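Local coordinates for putative immunoglobulin-blocking virulence protein (Mycoplasma mycoides subsp. capri, PDB 7ADK), which probably binds host antibodies at the mycoplasma surface and, together with a partner protease, promotes their dissociation from antigen, at residues 128-132 with 141-145; 161-167 with 579-584; 169-175 with 337-343; 347-352 with 527-532. All blocks are in the same frame, centred on the assembly; numbering follows the deposited sequence.

Contact 1 (128-132 with 141-145); sequences RKQTI and AEIEG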
loop_
_atom_site.group_PDB
_atom_site.type_symbol
_atom_site.label_atom_id
_atom_site.label_comp_id
_atom_site.label_asym_id
_atom_site.label_seq_id
_atom_site.Cartn_x
_atom_site.Cartn_y
_atom_site.Cartn_z
ATOM N N ARG A 128 -44.116 39.796 10.409
ATOM C CA ARG A 128 -44.252 38.485 9.720
ATOM C C ARG A 128 -45.124 38.614 8.455
ATOM O O ARG A 128 -45.655 39.690 8.176
ATOM C CB ARG A 128 -44.806 37.399 10.677
ATOM C CG ARG A 128 -43.765 36.763 11.598
ATOM C CD ARG A 128 -44.381 35.649 12.444
ATOM N NE ARG A 128 -43.368 34.917 13.206
ATOM C CZ ARG A 128 -43.061 35.027 14.476
ATOM N NH1 ARG A 128 -42.073 34.362 14.958
ATOM N NH2 ARG A 128 -43.687 35.797 15.286
ATOM N N LYS A 129 -45.291 37.523 7.684
ATOM C CA LYS A 129 -46.240 37.370 6.543
ATOM C C LYS A 129 -46.030 38.393 5.409
ATOM O O LYS A 129 -46.961 39.041 4.937
ATOM C CB LYS A 129 -47.693 37.294 7.070
ATOM C CG LYS A 129 -47.976 36.022 7.892
ATOM C CD LYS A 129 -48.800 36.253 9.164
ATOM C CE LYS A 129 -50.135 36.946 8.922
ATOM N NZ LYS A 129 -50.947 37.046 10.139
ATOM N N GLN A 130 -44.778 38.567 4.996
ATOM C CA GLN A 130 -44.333 39.522 3.977
ATOM C C GLN A 130 -44.510 38.995 2.539
ATOM O O GLN A 130 -45.075 37.936 2.299
ATOM C CB GLN A 130 -42.874 39.910 4.294
ATOM C CG GLN A 130 -41.871 38.761 4.146
ATOM C CD GLN A 130 -40.441 39.196 4.437
ATOM O OE1 GLN A 130 -39.882 38.909 5.468
ATOM N NE2 GLN A 130 -39.797 39.909 3.562
ATOM N N THR A 131 -43.965 39.705 1.557
ATOM C CA THR A 131 -43.765 39.225 0.185
ATOM C C THR A 131 -42.276 39.209 -0.176
ATOM O O THR A 131 -41.490 40.017 0.321
ATOM C CB THR A 131 -44.625 40.007 -0.820
ATOM O OG1 THR A 131 -44.394 39.556 -2.130
ATOM C CG2 THR A 131 -44.356 41.504 -0.833
ATOM N N ILE A 132 -41.876 38.226 -0.986
ATOM C CA ILE A 132 -40.520 37.994 -1.492
ATOM C C ILE A 132 -40.590 37.712 -3.002
ATOM O O ILE A 132 -41.607 37.236 -3.499
ATOM C CB ILE A 132 -39.797 36.865 -0.702
ATOM C CG1 ILE A 132 -40.371 35.449 -0.922
ATOM C CG2 ILE A 132 -39.732 37.183 0.797
ATOM C CD1 ILE A 132 -39.403 34.331 -0.525
ATOM N N ALA A 141 -45.241 35.162 1.329
ATOM C CA ALA A 141 -44.551 34.083 2.034
ATOM C C ALA A 141 -44.433 34.306 3.552
ATOM O O ALA A 141 -44.247 35.424 4.038
ATOM C CB ALA A 141 -43.170 33.904 1.416
ATOM N N GLU A 142 -44.490 33.218 4.306
ATOM C CA GLU A 142 -44.184 33.193 5.732
ATOM C C GLU A 142 -42.662 33.087 5.922
ATOM O O GLU A 142 -42.046 32.143 5.442
ATOM C CB GLU A 142 -44.954 32.049 6.412
ATOM C CG GLU A 142 -46.450 32.376 6.583
ATOM C CD GLU A 142 -47.285 32.337 5.291
ATOM O OE1 GLU A 142 -47.273 31.321 4.568
ATOM O OE2 GLU A 142 -47.984 33.324 4.993
ATOM N N ILE A 143 -42.055 34.066 6.599
ATOM C CA ILE A 143 -40.600 34.216 6.774
ATOM C C ILE A 143 -40.256 34.339 8.260
ATOM O O ILE A 143 -40.935 35.064 8.988
ATOM C CB ILE A 143 -40.065 35.447 6.002
ATOM C CG1 ILE A 143 -40.386 35.447 4.495
ATOM C CG2 ILE A 143 -38.559 35.662 6.209
ATOM C CD1 ILE A 143 -39.761 34.323 3.679
ATOM N N GLU A 144 -39.167 33.705 8.693
ATOM C CA GLU A 144 -38.663 33.742 10.074
ATOM C C GLU A 144 -37.181 34.128 10.131
ATOM O O GLU A 144 -36.409 33.793 9.233
ATOM C CB GLU A 144 -38.870 32.375 10.739
ATOM C CG GLU A 144 -40.336 31.928 10.813
ATOM C CD GLU A 144 -41.250 32.858 11.625
ATOM O OE1 GLU A 144 -42.428 33.044 11.245
ATOM O OE2 GLU A 144 -40.836 33.370 12.687
ATOM N N GLY A 145 -36.762 34.822 11.187
ATOM C CA GLY A 145 -35.347 35.061 11.481
ATOM C C GLY A 145 -34.661 33.809 12.042
ATOM O O GLY A 145 -35.311 33.032 12.748
#

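Contact 2 (161-167 with 579-584); sequences SNPTKPY and ARNNEP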
loop_
_atom_site.group_PDB
_atom_site.type_symbol
_atom_site.label_atom_id
_atom_site.label_comp_id
_atom_site.label_asym_id
_atom_site.label_seq_id
_atom_site.Cartn_x
_atom_site.Cartn_y
_atom_site.Cartn_z
ATOM N N SER A 161 -15.972 27.941 25.072
ATOM C CA SER A 161 -16.596 28.726 23.995
ATOM C C SER A 161 -15.552 29.315 23.040
ATOM O O SER A 161 -14.348 29.196 23.262
ATOM C CB SER A 161 -17.463 29.849 24.590
ATOM O OG SER A 161 -16.713 30.706 25.426
ATOM N N ASN A 162 -15.994 29.953 21.951
ATOM C CA ASN A 162 -15.075 30.603 21.014
ATOM C C ASN A 162 -14.393 31.820 21.685
ATOM O O ASN A 162 -15.077 32.631 22.309
ATOM C CB ASN A 162 -15.824 30.964 19.717
ATOM C CG ASN A 162 -14.888 31.052 18.519
ATOM O OD1 ASN A 162 -14.148 30.137 18.218
ATOM N ND2 ASN A 162 -14.830 32.146 17.815
ATOM N N PRO A 163 -13.065 31.979 21.562
ATOM C CA PRO A 163 -12.263 32.825 22.451
ATOM C C PRO A 163 -12.441 34.340 22.308
ATOM O O PRO A 163 -12.006 35.088 23.179
ATOM C CB PRO A 163 -10.809 32.433 22.152
ATOM C CG PRO A 163 -10.862 31.926 20.717
ATOM C CD PRO A 163 -12.187 31.196 20.710
ATOM N N THR A 164 -13.033 34.815 21.216
ATOM C CA THR A 164 -13.012 36.241 20.824
ATOM C C THR A 164 -14.354 36.788 20.330
ATOM O O THR A 164 -14.607 37.984 20.444
ATOM C CB THR A 164 -11.980 36.447 19.714
ATOM O OG1 THR A 164 -12.304 35.595 18.655
ATOM C CG2 THR A 164 -10.554 36.149 20.152
ATOM N N LYS A 165 -15.217 35.929 19.780
ATOM C CA LYS A 165 -16.469 36.274 19.086
ATOM C C LYS A 165 -17.320 35.008 18.917
ATOM O O LYS A 165 -16.785 34.016 18.434
ATOM C CB LYS A 165 -16.069 36.877 17.725
ATOM C CG LYS A 165 -17.204 37.083 16.719
ATOM C CD LYS A 165 -16.654 37.830 15.496
ATOM C CE LYS A 165 -17.679 37.901 14.361
ATOM N NZ LYS A 165 -17.181 38.720 13.235
ATOM N N PRO A 166 -18.608 34.981 19.278
ATOM C CA PRO A 166 -19.460 33.821 19.056
ATOM C C PRO A 166 -19.775 33.647 17.567
ATOM O O PRO A 166 -20.385 34.506 16.931
ATOM C CB PRO A 166 -20.710 34.070 19.903
ATOM C CG PRO A 166 -20.790 35.590 19.978
ATOM C CD PRO A 166 -19.331 36.034 19.962
ATOM N N TYR A 167 -19.391 32.508 17.001
ATOM C CA TYR A 167 -19.709 32.163 15.614
ATOM C C TYR A 167 -21.221 31.919 15.421
ATOM O O TYR A 167 -21.880 31.427 16.335
ATOM C CB TYR A 167 -18.881 30.936 15.232
ATOM C CG TYR A 167 -18.912 30.551 13.766
ATOM C CD1 TYR A 167 -19.917 29.705 13.260
ATOM C CD2 TYR A 167 -17.900 31.015 12.913
ATOM C CE1 TYR A 167 -19.923 29.352 11.898
ATOM C CE2 TYR A 167 -17.900 30.662 11.553
ATOM C CZ TYR A 167 -18.909 29.825 11.043
ATOM O OH TYR A 167 -18.905 29.476 9.732
ATOM N N ALA A 579 -19.874 23.113 22.848
ATOM C CA ALA A 579 -19.548 24.515 23.135
ATOM C C ALA A 579 -19.105 25.321 21.895
ATOM O O ALA A 579 -19.335 26.526 21.831
ATOM C CB ALA A 579 -18.496 24.576 24.237
ATOM N N ARG A 580 -18.496 24.678 20.895
ATOM C CA ARG A 580 -18.138 25.264 19.590
ATOM C C ARG A 580 -18.764 24.496 18.420
ATOM O O ARG A 580 -18.389 24.678 17.271
ATOM C CB ARG A 580 -16.612 25.408 19.465
ATOM C CG ARG A 580 -16.032 26.450 20.421
ATOM C CD ARG A 580 -14.503 26.504 20.417
ATOM N NE ARG A 580 -13.977 27.191 19.235
ATOM C CZ ARG A 580 -12.710 27.317 18.887
ATOM N NH1 ARG A 580 -12.404 27.975 17.823
ATOM N NH2 ARG A 580 -11.720 26.828 19.573
ATOM N N ASN A 581 -19.742 23.627 18.671
ATOM C CA ASN A 581 -20.287 22.715 17.671
ATOM C C ASN A 581 -20.943 23.427 16.477
ATOM O O ASN A 581 -20.993 22.862 15.393
ATOM C CB ASN A 581 -21.272 21.772 18.367
ATOM C CG ASN A 581 -21.966 20.802 17.432
ATOM O OD1 ASN A 581 -21.475 19.742 17.104
ATOM N ND2 ASN A 581 -23.157 21.113 17.001
ATOM N N ASN A 582 -21.488 24.631 16.621
ATOM C CA ASN A 582 -22.131 25.293 15.488
ATOM C C ASN A 582 -21.136 25.755 14.402
ATOM O O ASN A 582 -21.554 26.085 13.300
ATOM C CB ASN A 582 -23.065 26.396 16.002
ATOM C CG ASN A 582 -22.352 27.627 16.487
ATOM O OD1 ASN A 582 -21.375 27.563 17.215
ATOM N ND2 ASN A 582 -22.818 28.771 16.085
ATOM N N GLU A 583 -19.833 25.746 14.673
ATOM C CA GLU A 583 -18.772 26.038 13.706
ATOM C C GLU A 583 -18.465 24.836 12.795
ATOM O O GLU A 583 -18.420 23.711 13.287
ATOM C CB GLU A 583 -17.460 26.395 14.411
ATOM C CG GLU A 583 -17.538 27.508 15.459
ATOM C CD GLU A 583 -16.196 27.732 16.174
ATOM O OE1 GLU A 583 -15.134 27.545 15.537
ATOM O OE2 GLU A 583 -16.186 28.128 17.355
ATOM N N PRO A 584 -18.141 25.027 11.502
ATOM C CA PRO A 584 -17.931 23.918 10.570
ATOM C C PRO A 584 -16.785 22.951 10.891
ATOM O O PRO A 584 -16.878 21.769 10.589
ATOM C CB PRO A 584 -17.667 24.576 9.226
ATOM C CG PRO A 584 -18.298 25.951 9.328
ATOM C CD PRO A 584 -18.142 26.298 10.798
#

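Contact 3 (169-175 with 337-343); sequences NHTVNKI and YNTVTSR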
loop_
_atom_site.group_PDB
_atom_site.type_symbol
_atom_site.label_atom_id
_atom_site.label_comp_id
_atom_site.label_asym_id
_atom_site.label_seq_id
_atom_site.Cartn_x
_atom_site.Cartn_y
_atom_site.Cartn_z
ATOM N N ASN A 169 -23.838 30.097 12.226
ATOM C CA ASN A 169 -23.924 29.353 10.981
ATOM C C ASN A 169 -25.077 29.848 10.083
ATOM O O ASN A 169 -24.827 30.240 8.946
ATOM C CB ASN A 169 -24.019 27.859 11.333
ATOM C CG ASN A 169 -23.403 26.984 10.260
ATOM O OD1 ASN A 169 -23.715 27.080 9.091
ATOM N ND2 ASN A 169 -22.465 26.138 10.599
ATOM N N HIS A 170 -26.322 29.898 10.569
ATOM C CA HIS A 170 -27.434 30.483 9.807
ATOM C C HIS A 170 -27.434 32.006 9.923
ATOM O O HIS A 170 -28.014 32.607 10.823
ATOM C CB HIS A 170 -28.789 29.858 10.155
ATOM C CG HIS A 170 -29.019 28.488 9.562
ATOM N ND1 HIS A 170 -28.223 27.844 8.608
ATOM C CD2 HIS A 170 -30.115 27.717 9.799
ATOM C CE1 HIS A 170 -28.840 26.687 8.329
ATOM N NE2 HIS A 170 -29.975 26.586 9.034
ATOM N N THR A 171 -26.758 32.627 8.965
ATOM C CA THR A 171 -26.669 34.075 8.748
ATOM C C THR A 171 -27.925 34.707 8.150
ATOM O O THR A 171 -28.073 35.919 8.241
ATOM C CB THR A 171 -25.514 34.369 7.792
ATOM O OG1 THR A 171 -25.646 33.587 6.649
ATOM C CG2 THR A 171 -24.164 34.044 8.387
ATOM N N VAL A 172 -28.821 33.936 7.529
ATOM C CA VAL A 172 -29.972 34.434 6.755
ATOM C C VAL A 172 -31.278 33.724 7.112
ATOM O O VAL A 172 -31.295 32.606 7.623
ATOM C CB VAL A 172 -29.726 34.384 5.231
ATOM C CG1 VAL A 172 -28.585 35.312 4.814
ATOM C CG2 VAL A 172 -29.459 32.984 4.683
ATOM N N ASN A 173 -32.381 34.423 6.851
ATOM C CA ASN A 173 -33.757 34.066 7.193
ATOM C C ASN A 173 -34.231 32.749 6.551
ATOM O O ASN A 173 -33.670 32.279 5.560
ATOM C CB ASN A 173 -34.659 35.259 6.803
ATOM C CG ASN A 173 -34.174 36.591 7.348
ATOM O OD1 ASN A 173 -33.274 37.203 6.806
ATOM N ND2 ASN A 173 -34.717 37.081 8.423
ATOM N N LYS A 174 -35.310 32.175 7.097
ATOM C CA LYS A 174 -35.956 30.932 6.643
ATOM C C LYS A 174 -37.300 31.226 5.963
ATOM O O LYS A 174 -38.032 32.102 6.412
ATOM C CB LYS A 174 -36.129 30.023 7.874
ATOM C CG LYS A 174 -36.496 28.557 7.600
ATOM C CD LYS A 174 -35.322 27.735 7.045
ATOM C CE LYS A 174 -35.667 26.246 7.060
ATOM N NZ LYS A 174 -34.522 25.378 6.697
ATOM N N ILE A 175 -37.640 30.494 4.900
ATOM C CA ILE A 175 -38.983 30.486 4.291
ATOM C C ILE A 175 -39.773 29.288 4.836
ATOM O O ILE A 175 -39.428 28.145 4.544
ATOM C CB ILE A 175 -38.888 30.421 2.746
ATOM C CG1 ILE A 175 -38.171 31.633 2.108
ATOM C CG2 ILE A 175 -40.289 30.303 2.135
ATOM C CD1 ILE A 175 -37.531 31.316 0.752
ATOM N N TYR A 337 -31.620 33.554 0.429
ATOM C CA TYR A 337 -32.094 32.476 1.302
ATOM C C TYR A 337 -31.234 31.198 1.204
ATOM O O TYR A 337 -31.529 30.202 1.862
ATOM C CB TYR A 337 -33.579 32.206 1.005
ATOM C CG TYR A 337 -34.454 33.421 1.228
ATOM C CD1 TYR A 337 -34.712 34.311 0.174
ATOM C CD2 TYR A 337 -34.945 33.702 2.512
ATOM C CE1 TYR A 337 -35.413 35.506 0.410
ATOM C CE2 TYR A 337 -35.681 34.877 2.745
ATOM C CZ TYR A 337 -35.887 35.796 1.701
ATOM O OH TYR A 337 -36.512 36.978 1.944
ATOM N N ASN A 338 -30.146 31.214 0.427
ATOM C CA ASN A 338 -29.119 30.173 0.450
ATOM C C ASN A 338 -28.302 30.246 1.760
ATOM O O ASN A 338 -27.734 31.281 2.103
ATOM C CB ASN A 338 -28.249 30.289 -0.819
ATOM C CG ASN A 338 -27.252 29.153 -0.996
ATOM O OD1 ASN A 338 -26.541 28.758 -0.094
ATOM N ND2 ASN A 338 -27.153 28.576 -2.163
ATOM N N THR A 339 -28.228 29.143 2.494
ATOM C CA THR A 339 -27.505 29.037 3.770
ATOM C C THR A 339 -26.003 28.765 3.605
ATOM O O THR A 339 -25.209 29.202 4.433
ATOM C CB THR A 339 -28.127 27.929 4.626
ATOM O OG1 THR A 339 -28.079 26.710 3.932
ATOM C CG2 THR A 339 -29.586 28.185 4.967
ATOM N N VAL A 340 -25.586 28.084 2.533
ATOM C CA VAL A 340 -24.203 27.654 2.312
ATOM C C VAL A 340 -23.365 28.813 1.803
ATOM O O VAL A 340 -22.367 29.174 2.418
ATOM C CB VAL A 340 -24.142 26.444 1.368
ATOM C CG1 VAL A 340 -22.715 25.946 1.170
ATOM C CG2 VAL A 340 -24.979 25.290 1.898
ATOM N N THR A 341 -23.770 29.463 0.712
ATOM C CA THR A 341 -22.977 30.554 0.120
ATOM C C THR A 341 -22.958 31.802 0.977
ATOM O O THR A 341 -21.946 32.481 1.028
ATOM C CB THR A 341 -23.417 30.921 -1.302
ATOM O OG1 THR A 341 -24.751 31.358 -1.359
ATOM C CG2 THR A 341 -23.272 29.752 -2.254
ATOM N N SER A 342 -24.037 32.123 1.688
ATOM C CA SER A 342 -24.063 33.279 2.596
ATOM C C SER A 342 -23.112 33.098 3.778
ATOM O O SER A 342 -22.422 34.046 4.148
ATOM C CB SER A 342 -25.482 33.557 3.085
ATOM O OG SER A 342 -25.991 32.437 3.762
ATOM N N ARG A 343 -22.998 31.881 4.326
ATOM C CA ARG A 343 -21.979 31.524 5.320
ATOM C C ARG A 343 -20.572 31.614 4.741
ATOM O O ARG A 343 -19.743 32.309 5.314
ATOM C CB ARG A 343 -22.257 30.127 5.886
ATOM C CG ARG A 343 -21.372 29.752 7.094
ATOM C CD ARG A 343 -20.837 28.321 7.025
ATOM N NE ARG A 343 -21.921 27.346 6.878
ATOM C CZ ARG A 343 -21.963 26.304 6.073
ATOM N NH1 ARG A 343 -20.930 25.888 5.415
ATOM N NH2 ARG A 343 -23.070 25.660 5.910
#

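Contact 4 (347-352 with 527-532); sequences DNSEYR and WINTID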
loop_
_atom_site.group_PDB
_atom_site.type_symbol
_atom_site.label_atom_id
_atom_site.label_comp_id
_atom_site.label_asym_id
_atom_site.label_seq_id
_atom_site.Cartn_x
_atom_site.Cartn_y
_atom_site.Cartn_z
ATOM N N ASP A 347 -17.697 34.246 5.936
ATOM C CA ASP A 347 -16.398 33.753 6.404
ATOM C C ASP A 347 -15.196 34.251 5.574
ATOM O O ASP A 347 -14.224 34.749 6.142
ATOM C CB ASP A 347 -16.397 32.215 6.555
ATOM C CG ASP A 347 -17.245 31.630 7.702
ATOM O OD1 ASP A 347 -18.193 32.282 8.176
ATOM O OD2 ASP A 347 -16.946 30.511 8.181
ATOM N N ASN A 348 -15.239 34.199 4.242
ATOM C CA ASN A 348 -14.154 34.700 3.389
ATOM C C ASN A 348 -13.950 36.221 3.473
ATOM O O ASN A 348 -12.837 36.706 3.281
ATOM C CB ASN A 348 -14.391 34.264 1.940
ATOM C CG ASN A 348 -14.166 32.789 1.688
ATOM O OD1 ASN A 348 -13.192 32.186 2.092
ATOM N ND2 ASN A 348 -15.055 32.150 0.993
ATOM N N SER A 349 -15.004 36.976 3.764
ATOM C CA SER A 349 -14.977 38.443 3.797
ATOM C C SER A 349 -14.637 39.052 5.156
ATOM O O SER A 349 -14.277 40.228 5.197
ATOM C CB SER A 349 -16.285 39.012 3.265
ATOM O OG SER A 349 -17.368 38.643 4.079
ATOM N N GLU A 350 -14.732 38.299 6.256
ATOM C CA GLU A 350 -14.467 38.831 7.602
ATOM C C GLU A 350 -13.730 37.909 8.582
ATOM O O GLU A 350 -13.119 38.439 9.509
ATOM C CB GLU A 350 -15.771 39.373 8.214
ATOM C CG GLU A 350 -16.520 38.372 9.102
ATOM C CD GLU A 350 -17.909 38.859 9.536
ATOM O OE1 GLU A 350 -18.586 39.590 8.781
ATOM O OE2 GLU A 350 -18.326 38.502 10.662
ATOM N N TYR A 351 -13.746 36.579 8.434
ATOM C CA TYR A 351 -12.929 35.714 9.302
ATOM C C TYR A 351 -11.509 35.573 8.781
ATOM O O TYR A 351 -10.569 35.625 9.565
ATOM C CB TYR A 351 -13.547 34.336 9.549
ATOM C CG TYR A 351 -14.637 34.330 10.597
ATOM C CD1 TYR A 351 -14.350 34.704 11.921
ATOM C CD2 TYR A 351 -15.930 33.915 10.269
ATOM C CE1 TYR A 351 -15.360 34.717 12.894
ATOM C CE2 TYR A 351 -16.951 33.941 11.226
ATOM C CZ TYR A 351 -16.668 34.361 12.533
ATOM O OH TYR A 351 -17.668 34.424 13.438
ATOM N N ARG A 352 -11.319 35.449 7.471
ATOM C CA ARG A 352 -9.980 35.327 6.882
ATOM C C ARG A 352 -9.158 36.599 7.076
ATOM O O ARG A 352 -9.643 37.700 6.838
ATOM C CB ARG A 352 -10.072 34.951 5.402
ATOM C CG ARG A 352 -10.792 33.622 5.257
ATOM C CD ARG A 352 -10.807 33.110 3.829
ATOM N NE ARG A 352 -9.546 32.469 3.462
ATOM C CZ ARG A 352 -9.422 31.372 2.747
ATOM N NH1 ARG A 352 -10.391 30.859 2.051
ATOM N NH2 ARG A 352 -8.298 30.747 2.753
ATOM N N TRP A 527 -10.744 30.961 14.452
ATOM C CA TRP A 527 -11.346 30.305 13.280
ATOM C C TRP A 527 -10.345 29.367 12.598
ATOM O O TRP A 527 -9.262 29.794 12.203
ATOM C CB TRP A 527 -11.892 31.378 12.309
ATOM C CG TRP A 527 -12.674 30.912 11.115
ATOM C CD1 TRP A 527 -13.988 30.592 11.117
ATOM C CD2 TRP A 527 -12.242 30.768 9.728
ATOM N NE1 TRP A 527 -14.395 30.265 9.838
ATOM C CE2 TRP A 527 -13.360 30.365 8.945
ATOM C CE3 TRP A 527 -11.027 30.964 9.039
ATOM C CZ2 TRP A 527 -13.282 30.168 7.563
ATOM C CZ3 TRP A 527 -10.944 30.779 7.651
ATOM C CH2 TRP A 527 -12.065 30.390 6.908
ATOM N N ILE A 528 -10.679 28.083 12.478
ATOM C CA ILE A 528 -9.865 27.095 11.761
ATOM C C ILE A 528 -10.432 26.991 10.346
ATOM O O ILE A 528 -11.642 26.853 10.170
ATOM C CB ILE A 528 -9.833 25.705 12.451
ATOM C CG1 ILE A 528 -9.533 25.748 13.959
ATOM C CG2 ILE A 528 -8.771 24.814 11.786
ATOM C CD1 ILE A 528 -10.751 25.896 14.849
ATOM N N ASN A 529 -9.583 27.085 9.330
ATOM C CA ASN A 529 -10.000 27.135 7.939
ATOM C C ASN A 529 -10.609 25.803 7.491
ATOM O O ASN A 529 -9.971 24.748 7.514
ATOM C CB ASN A 529 -8.833 27.555 7.046
ATOM C CG ASN A 529 -9.241 27.826 5.618
ATOM O OD1 ASN A 529 -10.399 28.038 5.302
ATOM N ND2 ASN A 529 -8.300 27.817 4.718
ATOM N N THR A 530 -11.867 25.907 7.080
ATOM C CA THR A 530 -12.798 24.825 6.730
ATOM C C THR A 530 -13.330 24.951 5.298
ATOM O O THR A 530 -13.885 24.011 4.727
ATOM C CB THR A 530 -13.934 24.883 7.756
ATOM O OG1 THR A 530 -14.762 23.749 7.648
ATOM C CG2 THR A 530 -14.787 26.152 7.623
ATOM N N ILE A 531 -13.135 26.131 4.720
ATOM C CA ILE A 531 -13.202 26.427 3.285
ATOM C C ILE A 531 -11.892 25.895 2.666
ATOM O O ILE A 531 -11.128 25.237 3.359
ATOM C CB ILE A 531 -13.459 27.951 3.140
ATOM C CG1 ILE A 531 -14.814 28.307 3.791
ATOM C CG2 ILE A 531 -13.459 28.465 1.699
ATOM C CD1 ILE A 531 -15.067 29.787 4.010
ATOM N N ASP A 532 -11.588 26.105 1.390
ATOM C CA ASP A 532 -10.380 25.552 0.760
ATOM C C ASP A 532 -10.363 24.009 0.779
ATOM O O ASP A 532 -9.333 23.359 0.933
ATOM C CB ASP A 532 -9.092 26.218 1.288
ATOM C CG ASP A 532 -8.976 27.735 1.133
ATOM O OD1 ASP A 532 -9.894 28.412 0.617
ATOM O OD2 ASP A 532 -7.945 28.278 1.590
#

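Contact 1 (128-132 with 141-145)
These two segments belong to a beta hairpin, strands 130-133 and 138-144, which supplies two strands of a three-stranded antiparallel sheet, with 138-144 in the middle and 174-178 as the third. The pairing is far from flat: the short strand axes approach to 6.0 Å, yet their directions differ by 99°, so 128-132 folds across the second strand instead of running alongside it. A141 comes first. Its amide N donates to Q130 O at 2.9 Å in a nearly straight hydrogen bond, and its methyl CB lies 4.0 Å from I132 CG1. E142 turns its CA-to-CB bond away, but the carboxylate curls back until E142 OE2 is 4.0 Å from K129 CG, while its backbone pairs with strand 174-178. I143 is buried; its CD1 packs against I132 CG2 at 4.1 Å, and Q130 OE1 lies 3.5 Å from I143 CB. I132 and I143 also both touch I175, so the three pack together across the sheet. At E144 a salt bridge takes over. R128, the first modelled residue, brings its guanidinium to the carboxylate edge-on: R128 NE reaches E144 OE1 at 2.9 Å, and R128 NH1 reaches E144 OE2 at 2.8 Å.

Contact 2 (161-167 with 579-584)
Y167 has its ring swung out by a t rotamer (chi1 -171°) over the end of the 579-584 segment. E583 CB lies over one face of that ring, E583 CG is 3.7 Å from Y167 CB, and Y167 CZ meets P584 CD at 3.6 Å. The phenol OH looks past this segment to hydrogen-bond D347. N582, with chi1 in p, bends its amide back so that N582 ND2 donates to Y167 O at 2.8 Å; the same nitrogen also bonds D597. At the other end R580 has chi1 in m, extends through chi2 near 174° and then kinks at chi3 (76°), which brings R580 NE to E583 OE2 at 3.0 Å in a salt bridge within the segment. E583, m then t, is stretched out to meet it. N162 takes t, placing N162 OD1 2.8 Å from R580 NH1, while N162 ND2 donates to K165 O at 2.8 Å and so ties its own loop together. P163 CD sits over a face of the R580 guanidinium, 4.3 Å from R580 CZ. Neither segment is a regular helix or strand: a loop following helix 153-157 packs here on a type I beta turn, R580 to E583, that directly follows helix 567-579.

Contact 3 (169-175 with 337-343)
Y337 has its ring overlapped by I175, whose CD1 sits above one face, 4.1 Å from the ring centroid and 25° off the normal, a CH-pi contact. N173 O approaches the edge of the same ring, 3.6 Å from Y337 CD2. Y337 and I175 both also touch I132 of strand 130-133, so this end of the contact joins the three-stranded sheet to the start of helix 339-351. The middle belongs to V172. Its CG2 points into the first turn of the helix, 3.5 Å from N338 O and 3.6 Å from S342 OG. That turn carries its own bonds: N338 is the N-cap, with N338 OD1 accepting from T341 N at 3.0 Å and more weakly from V340 N at 2.9 Å, and S342 OG donates to N338 O at 2.7 Å. T171 OG1 comes within 3.1 Å of S342 OG. Beside it, H170 CE1 touches T339 CG2 at 3.8 Å, while H170 NE2 is bonded to L594 O. At the far end R343 NE donates to N169 OD1 at 2.9 Å; N169 ND2 in turn reaches N582 O. The chemistry thus grades from apolar and aromatic at the sheet to polar at N169. Across the two segments the definite hydrogen bond is that between the neutral amide of N169 and the charged guanidinium of R343, so the strand approach and the helix start meet largely through side-chain packing, without a charge pair.

Contact 4 (347-352 with 527-532)
The 347-352 segment ends helix 339-351 in a widened pi-type turn: R352 N and Y351 N both reach D347 O, at 3.3 and 3.0 Å. The 527-532 segment is irregular and runs past that end, with CA atoms 6.9 Å apart at Y351 and W527. W527 fills the space between. Its five-membered ring and the Y351 ring form an offset stack, planes 4° apart and centroids 4.6 Å apart, and Y351 CB sits over the same W527 ring. At the indole edge W527 NE1 donates to D347 OD2 at 3.1 Å, which Y167 OH also bonds. I531 CD1 lies 3.8 Å from D347 CB and 3.6 Å from N348 OD1. R352 passes the indole, its CG 3.7 Å from W527 CZ3, to make a two-pronged salt bridge: R352 NH1 to D532 OD1 at 2.9 Å and R352 NH2 to D532 OD2 at 2.8 Å. N348 OD1 accepts from R352 NH1 at 3.1 Å. R362 gives D532 a second cationic partner. Every touching residue is buried, so R352 and D532 compensate each other's charge inside the protein, D347 OD2 meets neutral partners, and the helix end is held by aromatic stacking and charge-assisted hydrogen bonds.

Contacts 1, 3 and 4 follow one another, whereas contact 2 joins 161-167 to distant 579-584 and spans contacts 3 and 4 in sequence. Contact 1 is outermost, its centre 31 Å from the chain centre; contact 4 is innermost at 14 Å. Contacts 1 and 3, centres 15 Å apart, share the three-stranded sheet, E144 O meeting K174 N at 2.9 Å. Contacts 3 and 4 use opposite ends of helix 339-351. Contact 2 touches both, through N582 O to N169 ND2 (2.9 Å) and Y167 OH to D347 OD2 (2.7 Å). The N-terminal part of the model is thereby joined to much later parts of the chain, directly in contact 2 and via helix 339-351 in contacts 3 and 4.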